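Local coordinates for protein putative diguanylate cyclase (GGDEF) with PAS/PAC domain (Rhodopseudomonas palustris, PDB 3LIF) that forms the extracellular PDC-fold sensor region of a membrane protein that probably makes cyclic di-GMP from two molecules of GTP, at residues A[38-43]-A[130-135]; A[73-78]-A[143-148]. One frame throughout, in Å; residues are numbered along the deposited sequence.

Contact 1: residues A[38-43]-A[130-135]; sequences VLDDIV and VSRRLE
The guanidinium of R132 meets the carboxylate of D40 at its edge: OD2 of D40 lies in the guanidinium plane, 3.9 Å from NE of R132 and 4.0 Å from NH2 of R132. The two planes are turned 83° against each other, so this is not a flat, two-pronged pairing, and at such separations the salt bridge is a long one. Over one face of the guanidinium sits CG2 of V43, a methyl group. The arginine chain is bent at its third torsion (chi3 102°), which places NE; D36, one helical turn earlier than D40, is a second, weak ionic partner of that nitrogen. The aliphatic part of R132 is used as well, its CD lying 4.0 Å from CB of L39.

Helix 38-43 is part of the long helix 5-47, which runs beside both sheets of this PDC-fold (Cache) sensor region, and strand 130-135 belongs to the sheet nearer the helix's C-terminal end. Their axes are nearly parallel, 15° apart, with a closest approach of 8.8 Å, a spacing at which side chains of the helix reach the strand's side chains and, in places, its backbone. L39 points at the strand, and its CD1 reaches CG1 of V130 (4.1 Å) and CA of S131 (4.0 Å). One turn later CG2 of V43, anti to the carbonyl carbon, lies 3.6 Å from O of R133 and 3.8 Å from CD2 of L134. The V43 and L134 side chains run by one another, each heading the other way, and L134 continues onto I75 and V145 of the same sheet.

Contact 2: residues A[73-78]-A[143-148]; sequences VAILDA and GVVVAT
V73 pairs with A147 in a non-hydrogen-bonded position: its CG2 lies 3.9 Å from CB of A147, and its CG1, anti to the backbone N, 3.9 Å from CG1 of V145. At A74 the backbones bond both ways, A74 N to V146 O at 2.8 Å and V146 N to A74 O at 3.0 Å. I75 faces V145 as a non-hydrogen-bonded pair, its CD1 3.7 Å from CG1 of V145, the two side chains alongside each other with the same heading. L76 N donates to V144 O at 2.9 Å, with 170° at the hydrogen. Beyond it the strand ends: D77 heads away at its CB, and its OD1 accepts from the backbone N of Q81 and D79. A78 draws level with G143, whose backbone angles (phi 115°) would drive a CB into the preceding carbonyl and O of L76. V73, I75, V145 and A147 share one sheet face, where I42 of helix 5-47 packs. A74, L76, V144 and V146 share the other, which meets Y100 of helix 99-106. A bound methylpentanediol, probably from the crystallisation liquor, lies about 4 Å from the A74 side chain, consistent with the ligand pocket of a helix-flanked PDC (Cache) sheet.

In the fold
Contacts 1 and 2 share one five-stranded antiparallel sheet and are largely buried, their centres 8 Å apart. Contact 2 joins two strands, 70-76 and 141-149, through backbone bonds, with side chains sorted onto the two sheet faces. Contact 1 instead lays helix 5-47 against strand 126-135 without a backbone bond: side chains meet each other and some backbone atoms, with L39, V130 and L134 buried and a long ion pair between buried R132 and partly exposed D40. V130 O to A147 N (2.7 Å) and R132 N to V145 O (2.9 Å) are probable hydrogen bonds between neighbouring strands 126-135 and 141-149. L39 and I42 touch V145, and I42 also V73 and I75, so the helix packs across three strands.

Contact 1: residues A[38-43]-A[130-135]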
loop_
_atom_site.group_PDB
_atom_site.type_symbol
_atom_site.label_atom_id
_atom_site.label_comp_id
_atom_site.label_asym_id
_atom_site.label_seq_id
_atom_site.Cartn_x
_atom_site.Cartn_y
_atom_site.Cartn_z
ATOM N N VAL A 38 14.187 -2.627 3.428
ATOM C CA VAL A 38 14.556 -3.993 3.096
ATOM C C VAL A 38 14.911 -4.178 1.601
ATOM O O VAL A 38 15.885 -4.875 1.257
ATOM C CB VAL A 38 13.480 -4.949 3.472
ATOM C CG1 VAL A 38 13.681 -6.236 2.737
ATOM C CG2 VAL A 38 13.528 -5.177 4.951
ATOM N N LEU A 39 14.133 -3.557 0.706
ATOM C CA LEU A 39 14.383 -3.801 -0.698
ATOM C C LEU A 39 15.768 -3.265 -0.920
ATOM O O LEU A 39 16.610 -3.888 -1.582
ATOM C CB LEU A 39 13.354 -3.168 -1.641
ATOM C CG LEU A 39 11.962 -3.839 -1.633
ATOM C CD1 LEU A 39 11.420 -3.988 -3.007
ATOM C CD2 LEU A 39 11.979 -5.133 -0.996
ATOM N N ASP A 40 16.035 -2.137 -0.292
ATOM C CA ASP A 40 17.368 -1.549 -0.378
ATOM C C ASP A 40 18.531 -2.483 0.081
ATOM O O ASP A 40 19.539 -2.645 -0.597
ATOM C CB ASP A 40 17.380 -0.176 0.255
ATOM C CG ASP A 40 18.157 0.743 -0.546
ATOM O OD1 ASP A 40 18.980 0.146 -1.284
ATOM O OD2 ASP A 40 17.957 1.989 -0.505
ATOM N N ASP A 41 18.367 -3.177 1.196
ATOM C CA ASP A 41 19.386 -4.176 1.528
ATOM C C ASP A 41 19.558 -5.011 0.251
ATOM O O ASP A 41 20.668 -5.397 -0.103
ATOM C CB ASP A 41 18.987 -5.098 2.705
ATOM C CG ASP A 41 19.228 -4.464 4.077
ATOM O OD1 ASP A 41 19.814 -3.355 4.121
ATOM O OD2 ASP A 41 18.818 -5.081 5.100
ATOM N N ILE A 42 18.469 -5.298 -0.460
ATOM C CA ILE A 42 18.604 -6.232 -1.556
ATOM C C ILE A 42 19.249 -5.550 -2.763
ATOM O O ILE A 42 20.103 -6.136 -3.395
ATOM C CB ILE A 42 17.278 -6.881 -1.913
ATOM C CG1 ILE A 42 16.769 -7.699 -0.725
ATOM C CG2 ILE A 42 17.401 -7.722 -3.201
ATOM C CD1 ILE A 42 15.319 -8.039 -0.854
ATOM N N VAL A 43 18.887 -4.316 -3.066
ATOM C CA VAL A 43 19.572 -3.694 -4.140
ATOM C C VAL A 43 21.041 -3.933 -3.926
ATOM O O VAL A 43 21.754 -4.289 -4.865
ATOM C CB VAL A 43 19.283 -2.208 -4.285
ATOM C CG1 VAL A 43 20.368 -1.506 -5.083
ATOM C CG2 VAL A 43 17.993 -2.040 -4.991
ATOM N N VAL A 130 5.330 -3.660 -4.553
ATOM C CA VAL A 130 6.260 -2.569 -4.310
ATOM C C VAL A 130 7.586 -3.047 -4.933
ATOM O O VAL A 130 7.862 -4.292 -4.944
ATOM C CB VAL A 130 6.345 -2.429 -2.759
ATOM C CG1 VAL A 130 7.453 -3.324 -2.129
ATOM C CG2 VAL A 130 6.385 -1.010 -2.319
ATOM N N SER A 131 8.384 -2.136 -5.510
ATOM C CA SER A 131 9.536 -2.613 -6.269
ATOM C C SER A 131 10.679 -1.608 -6.414
ATOM O O SER A 131 10.474 -0.386 -6.408
ATOM C CB SER A 131 9.078 -3.104 -7.679
ATOM O OG SER A 131 8.798 -2.022 -8.575
ATOM N N ARG A 132 11.891 -2.138 -6.596
ATOM C CA ARG A 132 13.092 -1.285 -6.749
ATOM C C ARG A 132 13.991 -1.733 -7.901
ATOM O O ARG A 132 14.194 -2.940 -8.120
ATOM C CB ARG A 132 13.864 -1.106 -5.392
ATOM C CG ARG A 132 13.591 0.269 -4.762
ATOM C CD ARG A 132 14.023 0.460 -3.272
ATOM N NE ARG A 132 15.277 1.220 -3.225
ATOM C CZ ARG A 132 15.728 1.785 -4.327
ATOM N NH1 ARG A 132 14.979 1.653 -5.434
ATOM N NH2 ARG A 132 16.852 2.475 -4.332
ATOM N N ARG A 133 14.526 -0.777 -8.643
ATOM C CA ARG A 133 15.518 -1.066 -9.684
ATOM C C ARG A 133 16.837 -1.670 -9.194
ATOM O O ARG A 133 17.499 -1.040 -8.364
ATOM C CB ARG A 133 15.882 0.221 -10.364
ATOM C CG ARG A 133 16.878 0.069 -11.464
ATOM C CD ARG A 133 17.489 1.414 -11.776
ATOM N NE ARG A 133 17.328 1.705 -13.182
ATOM C CZ ARG A 133 18.333 1.848 -14.036
ATOM N NH1 ARG A 133 19.595 1.734 -13.581
ATOM N NH2 ARG A 133 18.049 2.083 -15.324
ATOM N N LEU A 134 17.230 -2.863 -9.687
ATOM C CA LEU A 134 18.596 -3.447 -9.461
ATOM C C LEU A 134 19.660 -2.859 -10.383
ATOM O O LEU A 134 19.370 -2.453 -11.520
ATOM C CB LEU A 134 18.580 -4.929 -9.683
ATOM C CG LEU A 134 17.578 -5.563 -8.749
ATOM C CD1 LEU A 134 17.639 -7.050 -8.945
ATOM C CD2 LEU A 134 17.850 -5.134 -7.269
ATOM N N GLU A 135 20.888 -2.782 -9.899
ATOM C CA GLU A 135 21.951 -2.155 -10.671
ATOM C C GLU A 135 23.255 -2.917 -10.449
ATOM O O GLU A 135 23.452 -3.606 -9.432
ATOM C CB GLU A 135 22.106 -0.665 -10.356
ATOM C CG GLU A 135 21.099 0.200 -11.086
ATOM C CD GLU A 135 21.269 1.696 -10.830
ATOM O OE1 GLU A 135 20.446 2.454 -11.384
ATOM O OE2 GLU A 135 22.199 2.112 -10.083
#

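Contact 2: residues A[73-78]-A[143-148]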
loop_
_atom_site.group_PDB
_atom_site.type_symbol
_atom_site.label_atom_id
_atom_site.label_comp_id
_atom_site.label_asym_id
_atom_site.label_seq_id
_atom_site.Cartn_x
_atom_site.Cartn_y
_atom_site.Cartn_z
ATOM N N VAL A 73 8.884 -12.033 -1.832
ATOM C CA VAL A 73 9.879 -11.182 -2.509
ATOM C C VAL A 73 10.500 -11.895 -3.721
ATOM O O VAL A 73 10.790 -13.119 -3.694
ATOM C CB VAL A 73 11.042 -10.835 -1.548
ATOM C CG1 VAL A 73 12.027 -9.889 -2.220
ATOM C CG2 VAL A 73 10.470 -10.242 -0.289
ATOM N N ALA A 74 10.744 -11.171 -4.792
ATOM C CA ALA A 74 11.343 -11.891 -5.860
ATOM C C ALA A 74 12.293 -10.992 -6.611
ATOM O O ALA A 74 12.217 -9.760 -6.481
ATOM C CB ALA A 74 10.307 -12.559 -6.768
ATOM N N ILE A 75 13.203 -11.660 -7.349
ATOM C CA ILE A 75 14.127 -11.031 -8.235
ATOM C C ILE A 75 13.829 -11.370 -9.704
ATOM O O ILE A 75 13.509 -12.521 -10.033
ATOM C CB ILE A 75 15.504 -11.528 -7.942
ATOM C CG1 ILE A 75 15.711 -11.526 -6.431
ATOM C CG2 ILE A 75 16.537 -10.607 -8.676
ATOM C CD1 ILE A 75 16.137 -10.162 -5.870
ATOM N N LEU A 76 13.946 -10.355 -10.550
ATOM C CA LEU A 76 13.897 -10.472 -11.982
ATOM C C LEU A 76 15.190 -9.891 -12.523
ATOM O O LEU A 76 15.614 -8.775 -12.060
ATOM C CB LEU A 76 12.772 -9.602 -12.551
ATOM C CG LEU A 76 11.300 -9.831 -12.199
ATOM C CD1 LEU A 76 10.444 -8.921 -13.082
ATOM C CD2 LEU A 76 10.834 -11.294 -12.271
ATOM N N ASP A 77 15.802 -10.568 -13.509
ATOM C CA ASP A 77 17.007 -10.012 -14.150
ATOM C C ASP A 77 16.587 -9.171 -15.307
ATOM O O ASP A 77 15.497 -8.662 -15.318
ATOM C CB ASP A 77 17.800 -11.139 -14.768
ATOM C CG ASP A 77 16.987 -11.951 -15.849
ATOM O OD1 ASP A 77 16.055 -11.431 -16.588
ATOM O OD2 ASP A 77 17.325 -13.158 -15.948
ATOM N N ALA A 78 17.486 -8.835 -16.207
ATOM C CA ALA A 78 17.666 -7.492 -16.609
ATOM C C ALA A 78 16.708 -7.703 -17.870
ATOM O O ALA A 78 16.258 -6.754 -18.540
ATOM C CB ALA A 78 19.067 -7.225 -17.043
ATOM N N GLY A 143 17.877 -5.537 -13.473
ATOM C CA GLY A 143 16.550 -6.215 -13.110
ATOM C C GLY A 143 16.021 -5.413 -11.931
ATOM O O GLY A 143 15.916 -4.167 -12.027
ATOM N N VAL A 144 15.501 -6.042 -10.895
ATOM C CA VAL A 144 14.191 -5.733 -10.288
ATOM C C VAL A 144 14.022 -6.593 -9.057
ATOM O O VAL A 144 14.199 -7.828 -9.167
ATOM C CB VAL A 144 12.941 -5.629 -11.163
ATOM C CG1 VAL A 144 11.777 -5.406 -10.240
ATOM C CG2 VAL A 144 13.010 -4.416 -12.073
ATOM N N VAL A 145 13.807 -5.969 -7.882
ATOM C CA VAL A 145 13.234 -6.709 -6.709
ATOM C C VAL A 145 11.813 -6.209 -6.610
ATOM O O VAL A 145 11.587 -4.977 -6.680
ATOM C CB VAL A 145 13.718 -6.254 -5.312
ATOM C CG1 VAL A 145 14.057 -7.417 -4.437
ATOM C CG2 VAL A 145 14.753 -5.154 -5.357
ATOM N N VAL A 146 10.879 -7.105 -6.349
ATOM C CA VAL A 146 9.476 -6.753 -6.231
ATOM C C VAL A 146 9.068 -7.467 -4.981
ATOM O O VAL A 146 9.493 -8.621 -4.792
ATOM C CB VAL A 146 8.564 -7.599 -7.192
ATOM C CG1 VAL A 146 7.345 -6.810 -7.672
ATOM C CG2 VAL A 146 9.342 -8.291 -8.305
ATOM N N ALA A 147 8.178 -6.882 -4.193
ATOM C CA ALA A 147 7.592 -7.649 -3.107
ATOM C C ALA A 147 6.125 -7.296 -2.992
ATOM O O ALA A 147 5.702 -6.158 -3.329
ATOM C CB ALA A 147 8.310 -7.398 -1.820
ATOM N N THR A 148 5.344 -8.278 -2.571
ATOM C CA THR A 148 3.913 -8.093 -2.500
ATOM C C THR A 148 3.496 -7.479 -1.172
ATOM O O THR A 148 3.879 -7.962 -0.093
ATOM C CB THR A 148 3.199 -9.432 -2.566
ATOM O OG1 THR A 148 3.566 -10.063 -3.782
ATOM C CG2 THR A 148 1.727 -9.206 -2.546
#